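Local atomic coordinates of adhesion and penetration protein autotransporter (Haemophilus influenzae, PDB entry 3SYJ), a protein that promotes bacterial adherence and invasion by binding directly to a host cell structure, associates with copies of itself, and is probably a serine protease. Residues Tyr364-Phe369 with His385-Ser390; Asn368-Pro373 with Thr393-Gly398; Asn389-Trp394 with Lys409-Val414; His413-Gly418 with Ile432-Ala437; Ile424-Gly429 with Gly456-Asn461. All coordinates share one frame; numbering follows the deposited sequence.

Interaction 1. Residues Tyr364-Phe369 with His385-Ser390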
# COMPACT_ATOMS: atom_id res chain seq x y z
N TYR A 364 23.25 -29.91 53.60
CA TYR A 364 23.64 -28.66 52.97
C TYR A 364 24.88 -28.88 52.12
O TYR A 364 25.85 -29.50 52.58
CB TYR A 364 23.93 -27.58 54.02
CG TYR A 364 22.69 -27.01 54.67
CD1 TYR A 364 21.95 -27.75 55.58
CD2 TYR A 364 22.26 -25.72 54.38
CE1 TYR A 364 20.81 -27.24 56.18
CE2 TYR A 364 21.13 -25.20 54.98
CZ TYR A 364 20.41 -25.96 55.87
OH TYR A 364 19.28 -25.44 56.46
N PHE A 365 24.85 -28.40 50.88
CA PHE A 365 26.03 -28.50 50.02
C PHE A 365 26.50 -27.11 49.60
O PHE A 365 25.73 -26.32 49.05
CB PHE A 365 25.76 -29.38 48.80
CG PHE A 365 25.56 -30.84 49.13
CD1 PHE A 365 26.66 -31.68 49.28
CD2 PHE A 365 24.29 -31.37 49.29
CE1 PHE A 365 26.49 -33.03 49.58
CE2 PHE A 365 24.11 -32.72 49.59
CZ PHE A 365 25.22 -33.55 49.73
N GLU A 366 27.76 -26.81 49.88
CA GLU A 366 28.39 -25.58 49.41
C GLU A 366 29.54 -25.93 48.47
O GLU A 366 30.57 -26.43 48.91
CB GLU A 366 28.88 -24.75 50.60
CG GLU A 366 29.87 -23.66 50.24
CD GLU A 366 29.21 -22.32 50.00
OE1 GLU A 366 28.74 -21.70 50.98
OE2 GLU A 366 29.19 -21.87 48.82
N GLY A 367 29.36 -25.69 47.18
CA GLY A 367 30.33 -26.13 46.19
C GLY A 367 29.83 -27.37 45.46
O GLY A 367 28.82 -27.96 45.85
N ASN A 368 30.53 -27.77 44.41
CA ASN A 368 30.08 -28.89 43.60
C ASN A 368 30.38 -30.23 44.26
O ASN A 368 31.44 -30.41 44.85
CB ASN A 368 30.73 -28.84 42.22
CG ASN A 368 30.48 -27.53 41.52
OD1 ASN A 368 29.37 -27.00 41.57
ND2 ASN A 368 31.52 -26.99 40.88
N PHE A 369 29.43 -31.16 44.16
CA PHE A 369 29.60 -32.49 44.72
C PHE A 369 29.08 -33.57 43.78
O PHE A 369 28.13 -33.36 43.03
CB PHE A 369 28.90 -32.62 46.07
CG PHE A 369 29.72 -32.12 47.22
CD1 PHE A 369 29.82 -30.77 47.49
CD2 PHE A 369 30.42 -33.01 48.02
CE1 PHE A 369 30.59 -30.31 48.55
CE2 PHE A 369 31.20 -32.57 49.08
CZ PHE A 369 31.28 -31.21 49.35
N HIS A 385 19.85 -28.84 50.64
CA HIS A 385 20.06 -27.43 50.34
C HIS A 385 21.34 -27.25 49.54
O HIS A 385 22.43 -27.55 50.02
CB HIS A 385 20.11 -26.61 51.64
CG HIS A 385 20.26 -25.13 51.42
ND1 HIS A 385 21.44 -24.56 50.99
CD2 HIS A 385 19.38 -24.11 51.58
CE1 HIS A 385 21.28 -23.25 50.89
NE2 HIS A 385 20.04 -22.96 51.25
N VAL A 386 21.21 -26.78 48.31
CA VAL A 386 22.35 -26.55 47.44
C VAL A 386 22.58 -25.06 47.25
O VAL A 386 21.67 -24.34 46.82
CB VAL A 386 22.16 -27.22 46.06
CG1 VAL A 386 23.39 -27.03 45.20
CG2 VAL A 386 21.81 -28.70 46.22
N SER A 387 23.80 -24.62 47.56
CA SER A 387 24.18 -23.20 47.51
C SER A 387 24.06 -22.62 46.12
O SER A 387 24.07 -23.35 45.12
CB SER A 387 25.64 -23.03 47.93
OG SER A 387 25.89 -23.54 49.22
N GLU A 388 23.99 -21.29 46.06
CA GLU A 388 24.01 -20.59 44.79
C GLU A 388 25.27 -20.95 44.02
O GLU A 388 26.36 -21.02 44.59
CB GLU A 388 23.97 -19.07 45.01
CG GLU A 388 23.66 -18.30 43.75
CD GLU A 388 23.48 -16.81 43.98
OE1 GLU A 388 23.67 -16.35 45.13
OE2 GLU A 388 23.15 -16.10 43.01
N ASN A 389 25.12 -21.18 42.72
CA ASN A 389 26.26 -21.48 41.85
C ASN A 389 26.90 -22.85 42.10
O ASN A 389 27.95 -23.15 41.55
CB ASN A 389 27.32 -20.38 41.97
CG ASN A 389 26.80 -19.02 41.55
OD1 ASN A 389 27.10 -18.01 42.19
ND2 ASN A 389 26.01 -18.98 40.48
N SER A 390 26.27 -23.67 42.93
CA SER A 390 26.80 -24.99 43.21
C SER A 390 25.97 -26.03 42.48
O SER A 390 24.76 -25.85 42.32
CB SER A 390 26.77 -25.27 44.70
OG SER A 390 27.59 -24.35 45.40
O HOH W 1 24.13 -25.13 51.13
O HOH W 2 28.40 -25.71 39.43

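Interaction 2. Residues Asn368-Pro373 with Thr393-Gly398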
# COMPACT_ATOMS: atom_id res chain seq x y z
N ASN A 368 30.53 -27.77 44.41
CA ASN A 368 30.08 -28.89 43.60
C ASN A 368 30.38 -30.23 44.26
O ASN A 368 31.44 -30.41 44.85
CB ASN A 368 30.73 -28.84 42.22
CG ASN A 368 30.48 -27.53 41.52
OD1 ASN A 368 29.37 -27.00 41.57
ND2 ASN A 368 31.52 -26.99 40.88
N PHE A 369 29.43 -31.16 44.16
CA PHE A 369 29.60 -32.49 44.72
C PHE A 369 29.08 -33.57 43.78
O PHE A 369 28.13 -33.36 43.03
CB PHE A 369 28.90 -32.62 46.07
CG PHE A 369 29.72 -32.12 47.22
CD1 PHE A 369 29.82 -30.77 47.49
CD2 PHE A 369 30.42 -33.01 48.02
CE1 PHE A 369 30.59 -30.31 48.55
CE2 PHE A 369 31.20 -32.57 49.08
CZ PHE A 369 31.28 -31.21 49.35
N THR A 370 29.73 -34.73 43.84
CA THR A 370 29.26 -35.94 43.18
C THR A 370 28.86 -36.89 44.30
O THR A 370 29.67 -37.21 45.16
CB THR A 370 30.35 -36.59 42.31
OG1 THR A 370 30.79 -35.66 41.31
CG2 THR A 370 29.83 -37.86 41.64
N VAL A 371 27.60 -37.32 44.29
CA VAL A 371 27.08 -38.15 45.36
C VAL A 371 26.65 -39.46 44.76
O VAL A 371 25.77 -39.51 43.89
CB VAL A 371 25.91 -37.46 46.08
CG1 VAL A 371 25.50 -38.26 47.29
CG2 VAL A 371 26.32 -36.06 46.49
N SER A 372 27.27 -40.54 45.21
CA SER A 372 27.16 -41.81 44.52
C SER A 372 27.02 -42.99 45.47
O SER A 372 27.68 -43.03 46.51
CB SER A 372 28.39 -42.00 43.63
OG SER A 372 28.58 -43.37 43.31
N PRO A 373 26.17 -43.95 45.11
CA PRO A 373 26.06 -45.21 45.86
C PRO A 373 27.17 -46.16 45.42
O PRO A 373 27.54 -46.12 44.25
CB PRO A 373 24.73 -45.80 45.38
CG PRO A 373 24.26 -44.93 44.25
CD PRO A 373 25.34 -43.96 43.90
N THR A 393 25.63 -33.39 41.79
CA THR A 393 25.23 -34.53 40.98
C THR A 393 24.76 -35.65 41.90
O THR A 393 25.56 -36.24 42.63
CB THR A 393 26.39 -34.99 40.10
OG1 THR A 393 26.87 -33.87 39.34
CG2 THR A 393 25.92 -36.08 39.14
N TRP A 394 23.46 -35.93 41.88
CA TRP A 394 22.82 -36.79 42.86
C TRP A 394 22.47 -38.13 42.24
O TRP A 394 21.52 -38.24 41.48
CB TRP A 394 21.56 -36.11 43.39
CG TRP A 394 20.94 -36.77 44.59
CD1 TRP A 394 19.85 -37.59 44.60
CD2 TRP A 394 21.37 -36.67 45.96
NE1 TRP A 394 19.58 -38.01 45.89
CE2 TRP A 394 20.51 -37.45 46.74
CE3 TRP A 394 22.41 -35.98 46.59
CZ2 TRP A 394 20.65 -37.58 48.12
CZ3 TRP A 394 22.55 -36.11 47.96
CH2 TRP A 394 21.68 -36.91 48.71
N LYS A 395 23.25 -39.16 42.55
CA LYS A 395 23.08 -40.46 41.90
C LYS A 395 22.45 -41.50 42.82
O LYS A 395 22.53 -42.70 42.57
CB LYS A 395 24.42 -40.96 41.36
CG LYS A 395 24.99 -40.06 40.27
CD LYS A 395 26.39 -40.49 39.83
CE LYS A 395 26.90 -39.56 38.74
NZ LYS A 395 28.35 -39.75 38.44
N VAL A 396 21.81 -41.02 43.88
CA VAL A 396 21.26 -41.89 44.90
C VAL A 396 19.74 -41.84 44.88
O VAL A 396 19.15 -40.76 44.90
CB VAL A 396 21.77 -41.48 46.28
CG1 VAL A 396 21.06 -42.24 47.36
CG2 VAL A 396 23.26 -41.74 46.36
N ASN A 397 19.11 -43.01 44.83
CA ASN A 397 17.65 -43.07 44.79
C ASN A 397 17.00 -42.69 46.11
O ASN A 397 17.68 -42.52 47.12
CB ASN A 397 17.18 -44.45 44.36
CG ASN A 397 17.24 -44.65 42.87
OD1 ASN A 397 17.67 -45.71 42.40
ND2 ASN A 397 16.81 -43.65 42.11
N GLY A 398 15.68 -42.59 46.10
CA GLY A 398 14.93 -42.26 47.31
C GLY A 398 14.14 -43.45 47.82
O GLY A 398 14.35 -44.59 47.40
O HOH W 3 28.40 -32.00 40.43
O HOH W 4 29.43 -35.24 39.10

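Interaction 3. Residues Asn389-Trp394 with Lys409-Val414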
# COMPACT_ATOMS: atom_id res chain seq x y z
N ASN A 389 25.12 -21.18 42.72
CA ASN A 389 26.26 -21.48 41.85
C ASN A 389 26.90 -22.85 42.10
O ASN A 389 27.95 -23.15 41.55
CB ASN A 389 27.32 -20.38 41.97
CG ASN A 389 26.80 -19.02 41.55
OD1 ASN A 389 27.10 -18.01 42.19
ND2 ASN A 389 26.01 -18.98 40.48
N SER A 390 26.27 -23.67 42.93
CA SER A 390 26.80 -24.99 43.21
C SER A 390 25.97 -26.03 42.48
O SER A 390 24.76 -25.85 42.32
CB SER A 390 26.77 -25.27 44.70
OG SER A 390 27.59 -24.35 45.40
N THR A 391 26.61 -27.10 42.02
CA THR A 391 25.89 -28.20 41.41
C THR A 391 26.18 -29.49 42.16
O THR A 391 27.34 -29.83 42.42
CB THR A 391 26.23 -28.38 39.90
OG1 THR A 391 25.87 -27.19 39.17
CG2 THR A 391 25.47 -29.56 39.32
N VAL A 392 25.12 -30.20 42.52
CA VAL A 392 25.27 -31.47 43.20
C VAL A 392 24.72 -32.57 42.32
O VAL A 392 23.52 -32.65 42.10
CB VAL A 392 24.57 -31.48 44.58
CG1 VAL A 392 24.60 -32.88 45.18
CG2 VAL A 392 25.23 -30.50 45.53
N THR A 393 25.63 -33.39 41.79
CA THR A 393 25.23 -34.53 40.98
C THR A 393 24.76 -35.65 41.90
O THR A 393 25.56 -36.24 42.63
CB THR A 393 26.39 -34.99 40.10
OG1 THR A 393 26.87 -33.87 39.34
CG2 THR A 393 25.92 -36.08 39.14
N TRP A 394 23.46 -35.93 41.88
CA TRP A 394 22.82 -36.79 42.86
C TRP A 394 22.47 -38.13 42.24
O TRP A 394 21.52 -38.24 41.48
CB TRP A 394 21.56 -36.11 43.39
CG TRP A 394 20.94 -36.77 44.59
CD1 TRP A 394 19.85 -37.59 44.60
CD2 TRP A 394 21.37 -36.67 45.96
NE1 TRP A 394 19.58 -38.01 45.89
CE2 TRP A 394 20.51 -37.45 46.74
CE3 TRP A 394 22.41 -35.98 46.59
CZ2 TRP A 394 20.65 -37.58 48.12
CZ3 TRP A 394 22.55 -36.11 47.96
CH2 TRP A 394 21.68 -36.91 48.71
N LYS A 409 19.48 -22.01 46.20
CA LYS A 409 19.49 -21.50 44.83
C LYS A 409 20.28 -22.39 43.87
O LYS A 409 20.22 -22.20 42.66
CB LYS A 409 20.08 -20.09 44.80
CG LYS A 409 19.25 -19.03 45.50
CD LYS A 409 19.97 -17.69 45.46
CE LYS A 409 19.23 -16.64 46.26
NZ LYS A 409 17.85 -16.42 45.73
N GLY A 410 21.02 -23.36 44.41
CA GLY A 410 21.86 -24.22 43.59
C GLY A 410 21.12 -25.31 42.83
O GLY A 410 19.90 -25.44 42.93
N THR A 411 21.89 -26.12 42.09
CA THR A 411 21.34 -27.17 41.23
C THR A 411 21.49 -28.59 41.80
O THR A 411 22.51 -28.94 42.37
CB THR A 411 21.98 -27.11 39.83
OG1 THR A 411 21.67 -25.85 39.22
CG2 THR A 411 21.47 -28.23 38.95
N LEU A 412 20.44 -29.39 41.63
CA LEU A 412 20.46 -30.80 42.00
C LEU A 412 20.31 -31.56 40.69
O LEU A 412 19.24 -31.57 40.10
CB LEU A 412 19.26 -31.14 42.88
CG LEU A 412 19.38 -32.10 44.06
CD1 LEU A 412 18.22 -33.11 44.04
CD2 LEU A 412 20.70 -32.83 44.08
N HIS A 413 21.39 -32.18 40.23
CA HIS A 413 21.34 -32.93 38.99
C HIS A 413 21.04 -34.40 39.30
O HIS A 413 21.93 -35.15 39.67
CB HIS A 413 22.67 -32.76 38.24
CG HIS A 413 22.75 -33.50 36.94
ND1 HIS A 413 21.64 -34.00 36.29
CD2 HIS A 413 23.81 -33.81 36.15
CE1 HIS A 413 22.01 -34.59 35.17
NE2 HIS A 413 23.32 -34.49 35.06
N VAL A 414 19.78 -34.79 39.18
CA VAL A 414 19.37 -36.15 39.51
C VAL A 414 19.77 -37.14 38.43
O VAL A 414 19.39 -37.00 37.26
CB VAL A 414 17.84 -36.23 39.73
CG1 VAL A 414 17.41 -37.68 40.01
CG2 VAL A 414 17.44 -35.32 40.86
O HOH W 5 23.94 -24.11 40.06

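Interaction 4. Residues His413-Gly418 with Ile432-Ala437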
# COMPACT_ATOMS: atom_id res chain seq x y z
N HIS A 413 21.39 -32.18 40.23
CA HIS A 413 21.34 -32.93 38.99
C HIS A 413 21.04 -34.40 39.30
O HIS A 413 21.93 -35.15 39.67
CB HIS A 413 22.67 -32.76 38.24
CG HIS A 413 22.75 -33.50 36.94
ND1 HIS A 413 21.64 -34.00 36.29
CD2 HIS A 413 23.81 -33.81 36.15
CE1 HIS A 413 22.01 -34.59 35.17
NE2 HIS A 413 23.32 -34.49 35.06
N VAL A 414 19.78 -34.79 39.18
CA VAL A 414 19.37 -36.15 39.51
C VAL A 414 19.77 -37.14 38.43
O VAL A 414 19.39 -37.00 37.26
CB VAL A 414 17.84 -36.23 39.73
CG1 VAL A 414 17.41 -37.68 40.01
CG2 VAL A 414 17.44 -35.32 40.86
N GLN A 415 20.54 -38.15 38.82
CA GLN A 415 21.12 -39.07 37.86
C GLN A 415 21.28 -40.48 38.45
O GLN A 415 22.26 -41.17 38.16
CB GLN A 415 22.49 -38.54 37.40
CG GLN A 415 22.80 -38.77 35.94
CD GLN A 415 24.11 -38.11 35.53
OE1 GLN A 415 24.19 -37.46 34.49
NE2 GLN A 415 25.13 -38.26 36.36
N ALA A 416 20.33 -40.90 39.27
CA ALA A 416 20.37 -42.24 39.85
C ALA A 416 19.87 -43.28 38.84
O ALA A 416 19.44 -42.94 37.74
CB ALA A 416 19.56 -42.29 41.13
N LYS A 417 19.92 -44.55 39.23
CA LYS A 417 19.56 -45.63 38.31
C LYS A 417 18.26 -46.31 38.66
O LYS A 417 18.00 -46.62 39.83
CB LYS A 417 20.67 -46.69 38.23
CG LYS A 417 21.80 -46.33 37.26
CD LYS A 417 22.84 -47.45 37.14
CE LYS A 417 22.25 -48.70 36.51
NZ LYS A 417 23.29 -49.73 36.20
N GLY A 418 17.46 -46.57 37.63
CA GLY A 418 16.25 -47.35 37.78
C GLY A 418 15.03 -46.53 38.14
O GLY A 418 14.94 -45.34 37.85
N ILE A 432 17.65 -30.88 37.80
CA ILE A 432 17.74 -31.43 36.46
C ILE A 432 17.42 -32.92 36.54
O ILE A 432 18.00 -33.63 37.35
CB ILE A 432 19.15 -31.24 35.86
CG1 ILE A 432 19.50 -29.75 35.79
CG2 ILE A 432 19.23 -31.88 34.50
CD1 ILE A 432 20.94 -29.47 35.37
N LEU A 433 16.49 -33.38 35.71
CA LEU A 433 16.11 -34.78 35.70
C LEU A 433 16.86 -35.54 34.62
O LEU A 433 16.66 -35.30 33.43
CB LEU A 433 14.61 -34.94 35.45
CG LEU A 433 13.70 -34.19 36.42
CD1 LEU A 433 12.25 -34.41 36.02
CD2 LEU A 433 13.97 -34.65 37.85
N GLU A 434 17.73 -36.46 35.04
CA GLU A 434 18.39 -37.36 34.11
C GLU A 434 18.61 -38.75 34.71
O GLU A 434 19.73 -39.27 34.66
CB GLU A 434 19.73 -36.76 33.64
CG GLU A 434 20.12 -37.21 32.22
CD GLU A 434 21.49 -36.72 31.78
OE1 GLU A 434 22.09 -35.86 32.45
OE2 GLU A 434 21.97 -37.22 30.73
N GLN A 435 17.56 -39.36 35.26
CA GLN A 435 17.67 -40.73 35.75
C GLN A 435 18.15 -41.61 34.62
O GLN A 435 17.73 -41.43 33.47
CB GLN A 435 16.32 -41.29 36.20
CG GLN A 435 15.93 -40.95 37.60
CD GLN A 435 16.65 -41.76 38.65
OE1 GLN A 435 16.40 -42.96 38.83
NE2 GLN A 435 17.51 -41.11 39.37
N GLN A 436 19.01 -42.57 34.95
CA GLN A 436 19.46 -43.59 34.01
C GLN A 436 18.63 -44.86 34.17
O GLN A 436 18.28 -45.24 35.28
CB GLN A 436 20.91 -43.96 34.29
CG GLN A 436 21.81 -42.81 34.69
CD GLN A 436 22.24 -41.95 33.52
OE1 GLN A 436 21.44 -41.20 32.96
NE2 GLN A 436 23.51 -42.05 33.16
N ALA A 437 18.35 -45.52 33.05
CA ALA A 437 17.69 -46.82 33.08
C ALA A 437 18.54 -47.82 33.86
O ALA A 437 19.76 -47.73 33.86
CB ALA A 437 17.45 -47.33 31.67

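Interaction 5. Residues Ile424-Gly429 with Gly456-Asn461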
# COMPACT_ATOMS: atom_id res chain seq x y z
N ILE A 424 9.41 -35.77 45.00
CA ILE A 424 10.19 -34.56 45.27
C ILE A 424 9.34 -33.29 45.29
O ILE A 424 8.37 -33.16 44.54
CB ILE A 424 11.32 -34.39 44.24
CG1 ILE A 424 12.23 -33.21 44.61
CG2 ILE A 424 10.74 -34.22 42.84
CD1 ILE A 424 13.59 -33.25 43.95
N SER A 425 9.71 -32.37 46.18
CA SER A 425 9.16 -31.01 46.13
C SER A 425 10.29 -30.03 45.86
O SER A 425 11.23 -29.92 46.64
CB SER A 425 8.44 -30.66 47.44
OG SER A 425 8.05 -29.30 47.44
N VAL A 426 10.19 -29.32 44.74
CA VAL A 426 11.24 -28.39 44.35
C VAL A 426 10.86 -26.97 44.74
O VAL A 426 10.07 -26.32 44.05
CB VAL A 426 11.49 -28.46 42.83
CG1 VAL A 426 12.69 -27.57 42.44
CG2 VAL A 426 11.70 -29.91 42.39
N GLY A 427 11.42 -26.50 45.85
CA GLY A 427 11.06 -25.20 46.38
C GLY A 427 11.94 -24.07 45.86
O GLY A 427 11.47 -22.95 45.68
N ASP A 428 13.21 -24.38 45.61
CA ASP A 428 14.16 -23.34 45.23
C ASP A 428 15.25 -23.89 44.32
O ASP A 428 15.59 -25.07 44.37
CB ASP A 428 14.79 -22.71 46.49
CG ASP A 428 15.38 -21.34 46.24
OD1 ASP A 428 15.32 -20.86 45.08
OD2 ASP A 428 15.90 -20.73 47.20
N GLY A 429 15.79 -23.03 43.46
CA GLY A 429 16.90 -23.42 42.61
C GLY A 429 16.48 -24.31 41.45
O GLY A 429 15.37 -24.17 40.93
N GLY A 456 11.61 -22.14 42.13
CA GLY A 456 12.26 -23.33 41.61
C GLY A 456 12.09 -23.61 40.13
O GLY A 456 11.22 -23.05 39.47
N THR A 457 12.95 -24.50 39.62
CA THR A 457 12.92 -24.92 38.22
C THR A 457 13.20 -26.41 38.08
O THR A 457 14.14 -26.95 38.66
CB THR A 457 13.97 -24.15 37.37
OG1 THR A 457 13.65 -22.76 37.33
CG2 THR A 457 14.03 -24.69 35.95
N VAL A 458 12.38 -27.09 37.29
CA VAL A 458 12.67 -28.46 36.91
C VAL A 458 13.07 -28.44 35.45
O VAL A 458 12.32 -27.96 34.61
CB VAL A 458 11.46 -29.38 37.11
CG1 VAL A 458 11.65 -30.67 36.34
CG2 VAL A 458 11.23 -29.66 38.60
N GLN A 459 14.26 -28.96 35.16
CA GLN A 459 14.79 -28.98 33.80
C GLN A 459 14.92 -30.43 33.32
O GLN A 459 15.44 -31.29 34.03
CB GLN A 459 16.16 -28.28 33.77
CG GLN A 459 16.94 -28.41 32.47
CD GLN A 459 18.32 -27.80 32.58
OE1 GLN A 459 18.48 -26.68 33.05
NE2 GLN A 459 19.34 -28.54 32.15
N LEU A 460 14.43 -30.70 32.11
CA LEU A 460 14.44 -32.05 31.57
C LEU A 460 15.69 -32.29 30.72
O LEU A 460 15.93 -31.60 29.73
CB LEU A 460 13.19 -32.30 30.71
CG LEU A 460 11.84 -31.97 31.34
CD1 LEU A 460 10.69 -32.42 30.43
CD2 LEU A 460 11.72 -32.61 32.71
N ASN A 461 16.49 -33.28 31.12
CA ASN A 461 17.64 -33.67 30.32
C ASN A 461 17.47 -35.04 29.68
O ASN A 461 18.44 -35.64 29.24
CB ASN A 461 18.93 -33.63 31.15
CG ASN A 461 19.57 -32.25 31.16
OD1 ASN A 461 20.77 -32.12 31.38
ND2 ASN A 461 18.77 -31.22 30.91
O HOH W 6 15.17 -21.74 39.42

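Interaction 1. Residues Tyr364-Phe369 with His385-Ser390
Tyr364 and His385 lean on one another through different first torsions: the tyrosine CG stands anti to its carbonyl carbon (chi1 -75°), the histidine CG anti to its backbone N (chi1 -178°). His385 CB lies over one face of the phenol ring, toward its rim, in a CH-pi contact 3.9 Å from the Tyr364 ring centroid. The near edge of the imidazole follows, with His385 CG 3.6 Å from Tyr364 CD2, but the ring planes, 24° apart, are slid so that they barely overlap.

The backbones run parallel, Tyr364 paired with His385 and Phe365 with Val386. Phe365 N donates to His385 O at 2.7 Å, and Ser387 N returns a bond to Phe365 O at 3.0 Å. The hydroxyl of Ser387 donates to the same oxygen, OG to Phe365 O 2.8 Å, from a position tilted out of the carbonyl plane. A water gives Phe365 O a third bond and also meets His385 ND1, 2.8 Å away. On the other face, Phe365 and Val386 are buried against Val392.

The second strand then folds into a type II turn from Ser387 to Ser390, with Asn389 in the positive-phi position that asparagine tolerates. Ser390 OG accepts from Gly367 N at 2.8 Å. Gly367 also has a positive phi, and a CB there would press on the preceding carbonyl oxygen, which suits glycine. Asn368 OD1 accepts from Thr391 N, just beyond the turn.

Ser387 thus grips Phe365 O with both its amide and its hydroxyl, while Ser390 OG supplies an acceptor for Gly367 N where the parallel pairing stops.

Interaction 2. Residues Asn368-Pro373 with Thr393-Gly398
Val371 is held by both of its backbone polar atoms: its N donates to Thr393 O at 2.8 Å, and its O accepts from Lys395 N at 2.9 Å. One step earlier, Thr393 N donates to Phe369 O, also at 2.8 Å. These three bonds zip the strands together in parallel, Thr370 beside Thr393 and Val371 beside Trp394.

Thr370 and Thr393 share one face of the sheet. In both, OG1 is anti to the carbonyl carbon (chi1 -59° and -54°), and one water joins the two hydroxyls, lying 2.6 Å from Thr370 OG1. A second water bridges Thr393 OG1 to Phe369 O, while Thr370 OG1 is also bonded to Gln347. Threonine suits this partly exposed face, since it is beta-branched yet can hold water.

The opposite face is apolar. Val371 CG1 meets the benzo part of the indole, 3.7 Å from Trp394 CZ3, and Trp394 also touches Phe365. Val396 brings its CB over one face of the same indole, while its CG2 rests 3.9 Å from Pro373 CD.

At the far end Pro373 has no N-H to offer the neighbouring strand, and it turns its ring to the chain instead, CG standing 3.3 Å from Lys395 O. Lys395 runs extended beyond CG, its NZ passing 4.0 Å from Thr370 CG2.

Parallel in-register pairing of strands from successive coils, apolar side chains inward and more polar ones on the outer face, here the two threonines, is characteristic of the right-handed parallel beta-helix of autotransporter passenger domains.

Interaction 3. Residues Asn389-Trp394 with Lys409-Val414
Residues Thr391 to Trp394 and Thr411 to Val414 form two adjacent parallel rungs of the beta-helix, their short axes 4.6 Å apart and inclined by 21°. All four pairs are in register, Thr391 with Thr411, Val392 with Leu412, Thr393 with His413 and Trp394 with Val414. Four backbone bonds join them. Thr411 N to Ser390 O is almost straight (176°), whereas Trp394 N, at 2.8 Å, approaches His413 O from above its carbonyl plane.

Leu412 meets two residues of the first strand through one branch, CD2. Its chi1 of -141° sets CG away from a staggered position, and CD2 ends 3.5 Å from Val392 O and 3.5 Å from Trp394 CB, with Val392 CG1 slightly farther off. Leucine is long enough to reach diagonally across the rung to the tryptophan. Phe365, on strand 363-366 of another wall, packs against both Val392 and Trp394.

Thr391 and Thr411 point the same way on the other face, Thr391 OG1 3.9 Å from Thr411 CB.

Gly410 comes close to the first strand, its CA 3.6 Å from Ser390 O, where a CB would collide. A water donates to that Ser390 oxygen at 3.0 Å and also bonds Thr411 OG1.

Interaction 4. Residues His413-Gly418 with Ile432-Ala437
His413 and Val414 pair with Ile432 and Leu433 as successive parallel rungs of the beta-helix, and the two chains stay together as both leave the strands for loops. Backbone bonds carry most of this. Val414 N donates to Ile432 O and Val414 O accepts from Glu434 N, each at 2.8 Å. Past the matching kinks at Gln415 and Glu434, Gln436 N donates to Ala416 O and Gly418 N to Gln436 O. A weaker CA-H...O contact fills the gap, Gln415 CA 3.5 Å from Glu434 O. Gly418 has a positive phi of 89° that suits glycine.

Among apolar contacts, Lys417 CG lies 3.9 Å from Gln436 CB, so the lysine contributes its alkyl stem. Ile432 turns its CG2 branch to the imidazole, 3.7 Å from His413 ND1.

The Gln435 side chain bends at chi2 (-77°) back over Ala416, and the placement of its amide there is doubtful.

On the polar side His413 lies beside Glu434. The imidazole and carboxylate planes are nearly coplanar, 21° apart, and the acid may polarise the ring, whose edge it meets with Glu434 OE1 3.0 Å from His413 CE1.

Interaction 5. Residues Ile424-Gly429 with Gly456-Asn461
Gly429 and Thr457 join two strand directions that do not run alongside each other: the short axes of 424-427 and 456-460 make an angle of 127°, because the chain turns a corner at Asp428 and Gly429. Thr457 N donates to Gly429 O at 2.8 Å, a bent bond (132° at the hydrogen). The same oxygen lies 3.3 Å from Gly456 CA in a CA-H...O contact.

Both glycines fit their places. Gly429 has a positive phi (75°), which glycine adopts readily. At Gly456 a CB would run into Val426 O, and only a bare CA lets the second strand come in so near to the corner. At the corner Asp428 OD1 takes a weak bond from Gly429 N, and its backbone O accepts from Lys406 NZ.

Thr457 uses its hydroxyl to hold a water that it donates to, OG1 2.8 Å away, and that water donates in turn to Gly429 O at 2.9 Å. The corner carbonyl is therefore held by an amide and a water together.

Inside the corner, two valines meet branch to branch, Val426 CG2 3.8 Å from Val458 CG2. In each valine CG2 is the branch anti to the carbonyl carbon. Val426 CG1 rests 4.1 Å from Thr457 O. Beta-branched valine suits a strand and fills the buried corner compactly.

Leu451 touches both valines, Val431 adds to Val426, and Leu433 and Leu480 flank Val458. Strand 424-427 is paired with 403-407 and 449-452 in one wall of the beta-helix, and strand 456-460 lies between 430-433 and 478-481 in another.

In the fold
From the N-terminal side, interaction 1 closes a loop of 15 residues, pairing 364-369 with 385-390 of the next coil. Interaction 2 opens on the last residues of its first segment and closes after it, so the two cross, joining the same two coils along consecutive walls. Interaction 3 starts where interaction 1 ends and adds the next coil, sharing strand 391-394 with interaction 2. Interaction 4 takes over strand 411-414 from interaction 3 and joins it to 430-433. Interaction 5 crosses interaction 4, opening within its loop and closing beyond it. Interactions 2, 3 and 4 thus build one wall; interaction 1 belongs to the neighbouring wall and its end, and interaction 5 spans the corner between two walls.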